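PDB 5CS2: histidine triad protein from Plasmodium falciparum 3D7, which binds the natural product cyclomarin A and, as a histidine triad (HIT) family member, probably hydrolyses diadenosine triphosphate to AMP and ADP. Local coordinates for residues E34-V46 and E73-M85. Numbering follows the deposited sequence.
Sequences EVFITTKYSYGFV and EEIIDINLLCNFM
The ring of Tyr-41 meets the carboxylate of Asp-77 edge-on: Asp-77 CG lies in the ring plane, and the two planes stand 89° apart. Tyr-41 belongs, as does Phe-36, to the beta hairpin of strands 35-38 and 42-46, which packs against helix 72-93, the helix lying on the antiparallel sheet of the HIT fold. One face of the Tyr-41 ring carries Lys-40 CG, while Glu-73 CB and Glu-74 CG approach obliquely. At the other end of the contact the Phe-36 ring has Gly-44 O over the centre of one face; Met-85 CE comes obliquely to 3.5 Å from Phe-36 CE1, and Met-85 SD, 4.9 Å from the ring centroid, makes the Met-aromatic contact. Strand 42-46 and the helix run roughly the same way. Leu-81 fills the middle, its CD1 3.8 Å from Ile-37 CD1 and its CD2 against Thr-39 CG2 and Ser-42 CB. One turn earlier on the helix, Ile-78 packs on Ile-117 of the predicted histidine triad motif.

The hairpin turn is tied to the helix through Asp-77. With Asp-77 CG anti to the backbone N (chi1 -174°), the carboxylate reaches the hydroxyls of Thr-39 and Ser-42. Thr-39 OG1 accepts from Ser-42 N, an ST motif that ties the hydroxyl to the turn. Water bridges Ser-42 OG to Glu-74 O, and another joins Tyr-41 O to Glu-74 OE2; Glu-74 OE1 pairs with Lys-64. Asp-77 OD1 accepts twice: from Thr-39 OG1 at 2.7 Å on its syn lone pair, and from Ser-42 OG at 2.8 Å, 40° above the carboxylate plane.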
loop_
_atom_site.group_PDB
_atom_site.type_symbol
_atom_site.label_atom_id
_atom_site.label_comp_id
_atom_site.label_asym_id
_atom_site.label_seq_id
_atom_site.Cartn_x
_atom_site.Cartn_y
_atom_site.Cartn_z
ATOM N N GLU A 34 23.351 1.335 0.421
ATOM C CA GLU A 34 22.216 0.502 -0.006
ATOM C C GLU A 34 20.929 1.295 -0.230
ATOM O O GLU A 34 19.938 0.724 -0.687
ATOM C CB GLU A 34 21.964 -0.590 1.056
ATOM C CG GLU A 34 23.196 -1.431 1.361
ATOM C CD GLU A 34 23.073 -2.340 2.574
ATOM O OE1 GLU A 34 22.100 -2.194 3.351
ATOM O OE2 GLU A 34 23.970 -3.193 2.759
ATOM N N VAL A 35 20.951 2.570 0.079
ATOM C CA VAL A 35 19.809 3.482 0.019
ATOM C C VAL A 35 19.807 4.173 -1.347
ATOM O O VAL A 35 20.806 4.759 -1.728
ATOM C CB VAL A 35 19.837 4.510 1.173
ATOM C CG1 VAL A 35 18.704 5.527 1.052
ATOM C CG2 VAL A 35 19.802 3.803 2.537
ATOM N N PHE A 36 18.698 4.122 -2.046
ATOM C CA PHE A 36 18.625 4.774 -3.372
ATOM C C PHE A 36 17.805 6.072 -3.359
ATOM O O PHE A 36 17.852 6.827 -4.332
ATOM C CB PHE A 36 18.135 3.788 -4.426
ATOM C CG PHE A 36 16.884 3.035 -4.030
ATOM C CD1 PHE A 36 15.634 3.655 -4.071
ATOM C CD2 PHE A 36 16.953 1.703 -3.633
ATOM C CE1 PHE A 36 14.474 2.961 -3.678
ATOM C CE2 PHE A 36 15.789 0.996 -3.295
ATOM C CZ PHE A 36 14.562 1.634 -3.299
ATOM N N ILE A 37 16.996 6.333 -2.294
ATOM C CA ILE A 37 16.225 7.561 -2.237
ATOM C C ILE A 37 15.880 7.875 -0.785
ATOM O O ILE A 37 15.581 6.958 -0.027
ATOM C CB ILE A 37 14.915 7.485 -3.113
ATOM C CG1 ILE A 37 14.230 8.867 -3.244
ATOM C CG2 ILE A 37 13.923 6.413 -2.579
ATOM C CD1 ILE A 37 13.214 8.979 -4.479
ATOM N N THR A 38 15.862 9.156 -0.452
ATOM C CA THR A 38 15.449 9.703 0.825
ATOM C C THR A 38 14.463 10.817 0.533
ATOM O O THR A 38 14.695 11.633 -0.365
ATOM C CB THR A 38 16.676 10.202 1.643
ATOM O OG1 THR A 38 17.623 9.137 1.708
ATOM C CG2 THR A 38 16.302 10.634 3.054
ATOM N N THR A 39 13.339 10.838 1.287
ATOM C CA THR A 39 12.264 11.822 1.154
ATOM C C THR A 39 12.104 12.531 2.496
ATOM O O THR A 39 12.882 12.272 3.421
ATOM C CB THR A 39 10.956 11.149 0.646
ATOM O OG1 THR A 39 10.435 10.369 1.723
ATOM C CG2 THR A 39 11.183 10.262 -0.581
ATOM N N LYS A 40 11.100 13.403 2.609
ATOM C CA LYS A 40 10.832 14.149 3.832
ATOM C C LYS A 40 10.598 13.207 5.024
ATOM O O LYS A 40 11.062 13.509 6.118
ATOM C CB LYS A 40 9.624 15.081 3.631
ATOM C CG LYS A 40 9.363 16.024 4.807
ATOM C CD LYS A 40 8.277 17.042 4.489
ATOM C CE LYS A 40 8.051 18.000 5.634
ATOM N NZ LYS A 40 7.114 19.094 5.260
ATOM N N TYR A 41 9.904 12.066 4.804
ATOM C CA TYR A 41 9.559 11.112 5.875
ATOM C C TYR A 41 9.979 9.669 5.642
ATOM O O TYR A 41 9.824 8.847 6.547
ATOM C CB TYR A 41 8.043 11.148 6.116
ATOM C CG TYR A 41 7.498 12.493 6.524
ATOM C CD1 TYR A 41 7.618 12.951 7.834
ATOM C CD2 TYR A 41 6.834 13.302 5.610
ATOM C CE1 TYR A 41 7.112 14.194 8.214
ATOM C CE2 TYR A 41 6.285 14.525 5.991
ATOM C CZ TYR A 41 6.465 14.987 7.282
ATOM O OH TYR A 41 5.947 16.211 7.636
ATOM N N SER A 42 10.491 9.321 4.465
ATOM C CA SER A 42 10.761 7.910 4.168
ATOM C C SER A 42 12.085 7.720 3.457
ATOM O O SER A 42 12.747 8.700 3.113
ATOM C CB SER A 42 9.671 7.390 3.222
ATOM O OG SER A 42 8.370 7.704 3.665
ATOM N N TYR A 43 12.445 6.476 3.219
ATOM C CA TYR A 43 13.595 6.122 2.413
ATOM C C TYR A 43 13.400 4.765 1.768
ATOM O O TYR A 43 12.580 3.973 2.211
ATOM C CB TYR A 43 14.928 6.267 3.157
ATOM C CG TYR A 43 15.202 5.239 4.222
ATOM C CD1 TYR A 43 14.732 5.414 5.519
ATOM C CD2 TYR A 43 15.974 4.116 3.951
ATOM C CE1 TYR A 43 15.042 4.494 6.526
ATOM C CE2 TYR A 43 16.272 3.182 4.943
ATOM C CZ TYR A 43 15.828 3.394 6.234
ATOM O OH TYR A 43 16.120 2.459 7.213
ATOM N N GLY A 44 14.099 4.545 0.679
ATOM C CA GLY A 44 14.041 3.312 -0.081
ATOM C C GLY A 44 15.407 2.686 -0.102
ATOM O O GLY A 44 16.409 3.380 -0.303
ATOM N N PHE A 45 15.459 1.392 0.132
ATOM C CA PHE A 45 16.715 0.666 0.132
ATOM C C PHE A 45 16.593 -0.722 -0.468
ATOM O O PHE A 45 15.496 -1.310 -0.499
ATOM C CB PHE A 45 17.334 0.655 1.540
ATOM C CG PHE A 45 16.516 -0.072 2.590
ATOM C CD1 PHE A 45 15.394 0.526 3.157
ATOM C CD2 PHE A 45 16.871 -1.340 3.008
ATOM C CE1 PHE A 45 14.632 -0.147 4.127
ATOM C CE2 PHE A 45 16.134 -1.991 4.013
ATOM C CZ PHE A 45 15.031 -1.385 4.564
ATOM N N VAL A 46 17.696 -1.217 -1.051
ATOM C CA VAL A 46 17.720 -2.547 -1.665
ATOM C C VAL A 46 17.672 -3.618 -0.579
ATOM O O VAL A 46 18.219 -3.428 0.503
ATOM C CB VAL A 46 18.880 -2.781 -2.669
ATOM C CG1 VAL A 46 18.679 -1.968 -3.946
ATOM C CG2 VAL A 46 20.239 -2.483 -2.035
ATOM N N GLU A 73 0.782 12.781 7.090
ATOM C CA GLU A 73 1.893 13.235 6.246
ATOM C C GLU A 73 2.804 12.053 5.889
ATOM O O GLU A 73 3.225 11.957 4.738
ATOM C CB GLU A 73 2.700 14.360 6.941
ATOM C CG GLU A 73 1.916 15.637 7.191
ATOM C CD GLU A 73 0.969 15.624 8.380
ATOM O OE1 GLU A 73 1.046 14.683 9.204
ATOM O OE2 GLU A 73 0.134 16.552 8.475
ATOM N N GLU A 74 3.076 11.140 6.853
ATOM C CA GLU A 74 3.901 9.950 6.624
ATOM C C GLU A 74 3.217 8.938 5.701
ATOM O O GLU A 74 3.896 8.307 4.893
ATOM C CB GLU A 74 4.286 9.253 7.943
ATOM C CG GLU A 74 5.150 10.093 8.870
ATOM C CD GLU A 74 5.458 9.424 10.199
ATOM O OE1 GLU A 74 4.502 8.989 10.887
ATOM O OE2 GLU A 74 6.661 9.283 10.527
ATOM N N ILE A 75 1.890 8.746 5.860
ATOM C CA ILE A 75 1.094 7.828 5.018
ATOM C C ILE A 75 1.173 8.314 3.583
ATOM O O ILE A 75 1.448 7.531 2.678
ATOM C CB ILE A 75 -0.393 7.698 5.489
ATOM C CG1 ILE A 75 -0.454 7.090 6.894
ATOM C CG2 ILE A 75 -1.222 6.833 4.470
ATOM C CD1 ILE A 75 -1.742 7.468 7.664
ATOM N N ILE A 76 0.935 9.621 3.379
ATOM C CA ILE A 76 1.011 10.183 2.030
ATOM C C ILE A 76 2.412 10.030 1.449
ATOM O O ILE A 76 2.569 9.620 0.292
ATOM C CB ILE A 76 0.550 11.653 2.084
ATOM C CG1 ILE A 76 -0.969 11.740 2.436
ATOM C CG2 ILE A 76 0.926 12.439 0.788
ATOM C CD1 ILE A 76 -1.452 13.170 2.791
ATOM N N ASP A 77 3.433 10.384 2.245
ATOM C CA ASP A 77 4.818 10.334 1.780
ATOM C C ASP A 77 5.228 8.932 1.338
ATOM O O ASP A 77 5.681 8.756 0.206
ATOM C CB ASP A 77 5.763 10.896 2.863
ATOM C CG ASP A 77 7.214 11.023 2.405
ATOM O OD1 ASP A 77 7.842 9.979 2.145
ATOM O OD2 ASP A 77 7.734 12.176 2.360
ATOM N N ILE A 78 5.051 7.924 2.203
ATOM C CA ILE A 78 5.508 6.581 1.896
ATOM C C ILE A 78 4.747 5.968 0.694
ATOM O O ILE A 78 5.335 5.192 -0.075
ATOM C CB ILE A 78 5.555 5.640 3.128
ATOM C CG1 ILE A 78 6.518 4.466 2.844
ATOM C CG2 ILE A 78 4.154 5.123 3.496
ATOM C CD1 ILE A 78 6.929 3.578 4.000
ATOM N N ASN A 79 3.480 6.378 0.525
ATOM C CA ASN A 79 2.649 5.836 -0.542
ATOM C C ASN A 79 2.893 6.504 -1.874
ATOM O O ASN A 79 2.888 5.803 -2.893
ATOM C CB ASN A 79 1.203 5.814 -0.143
ATOM C CG ASN A 79 0.969 4.606 0.746
ATOM O OD1 ASN A 79 1.195 3.449 0.363
ATOM N ND2 ASN A 79 0.673 4.861 2.005
ATOM N N LEU A 80 3.157 7.804 -1.877
ATOM C CA LEU A 80 3.570 8.484 -3.118
ATOM C C LEU A 80 4.943 7.953 -3.551
ATOM O O LEU A 80 5.152 7.697 -4.736
ATOM C CB LEU A 80 3.586 9.999 -2.955
ATOM C CG LEU A 80 2.225 10.684 -2.739
ATOM C CD1 LEU A 80 2.423 12.176 -2.566
ATOM C CD2 LEU A 80 1.238 10.406 -3.894
ATOM N N LEU A 81 5.863 7.704 -2.578
ATOM C CA LEU A 81 7.167 7.104 -2.897
ATOM C C LEU A 81 7.003 5.702 -3.500
ATOM O O LEU A 81 7.685 5.343 -4.447
ATOM C CB LEU A 81 8.055 7.053 -1.616
ATOM C CG LEU A 81 9.446 6.469 -1.828
ATOM C CD1 LEU A 81 10.242 7.301 -2.874
ATOM C CD2 LEU A 81 10.224 6.450 -0.526
ATOM N N CYS A 82 6.082 4.900 -2.953
ATOM C CA CYS A 82 5.788 3.582 -3.482
ATOM C C CYS A 82 5.371 3.651 -4.948
ATOM O O CYS A 82 5.906 2.894 -5.767
ATOM C CB CYS A 82 4.722 2.876 -2.652
ATOM S SG CYS A 82 4.360 1.211 -3.244
ATOM N N ASN A 83 4.400 4.506 -5.253
ATOM C CA ASN A 83 3.900 4.655 -6.635
ATOM C C ASN A 83 5.057 5.097 -7.563
ATOM O O ASN A 83 5.257 4.481 -8.615
ATOM C CB ASN A 83 2.747 5.654 -6.663
ATOM C CG ASN A 83 1.992 5.591 -7.955
ATOM O OD1 ASN A 83 2.297 6.314 -8.902
ATOM N ND2 ASN A 83 0.960 4.783 -7.994
ATOM N N PHE A 84 5.844 6.096 -7.123
ATOM C CA PHE A 84 7.015 6.605 -7.850
ATOM C C PHE A 84 8.009 5.467 -8.093
ATOM O O PHE A 84 8.525 5.331 -9.207
ATOM C CB PHE A 84 7.678 7.747 -7.074
ATOM C CG PHE A 84 8.960 8.260 -7.710
ATOM C CD1 PHE A 84 8.917 9.070 -8.846
ATOM C CD2 PHE A 84 10.204 7.864 -7.222
ATOM C CE1 PHE A 84 10.096 9.536 -9.439
ATOM C CE2 PHE A 84 11.389 8.292 -7.849
ATOM C CZ PHE A 84 11.322 9.147 -8.934
ATOM N N MET A 85 8.313 4.637 -7.039
ATOM C CA MET A 85 9.273 3.549 -7.193
ATOM C C MET A 85 8.786 2.425 -8.091
ATOM O O MET A 85 9.595 1.843 -8.795
ATOM C CB MET A 85 9.745 3.013 -5.830
ATOM C CG MET A 85 10.647 3.986 -5.088
ATOM S SD MET A 85 12.080 4.629 -6.071
ATOM C CE MET A 85 12.751 3.216 -6.659
HETATM O O HOH W 1 9.109 9.344 9.320
HETATM O O HOH W 2 6.626 8.036 5.818
#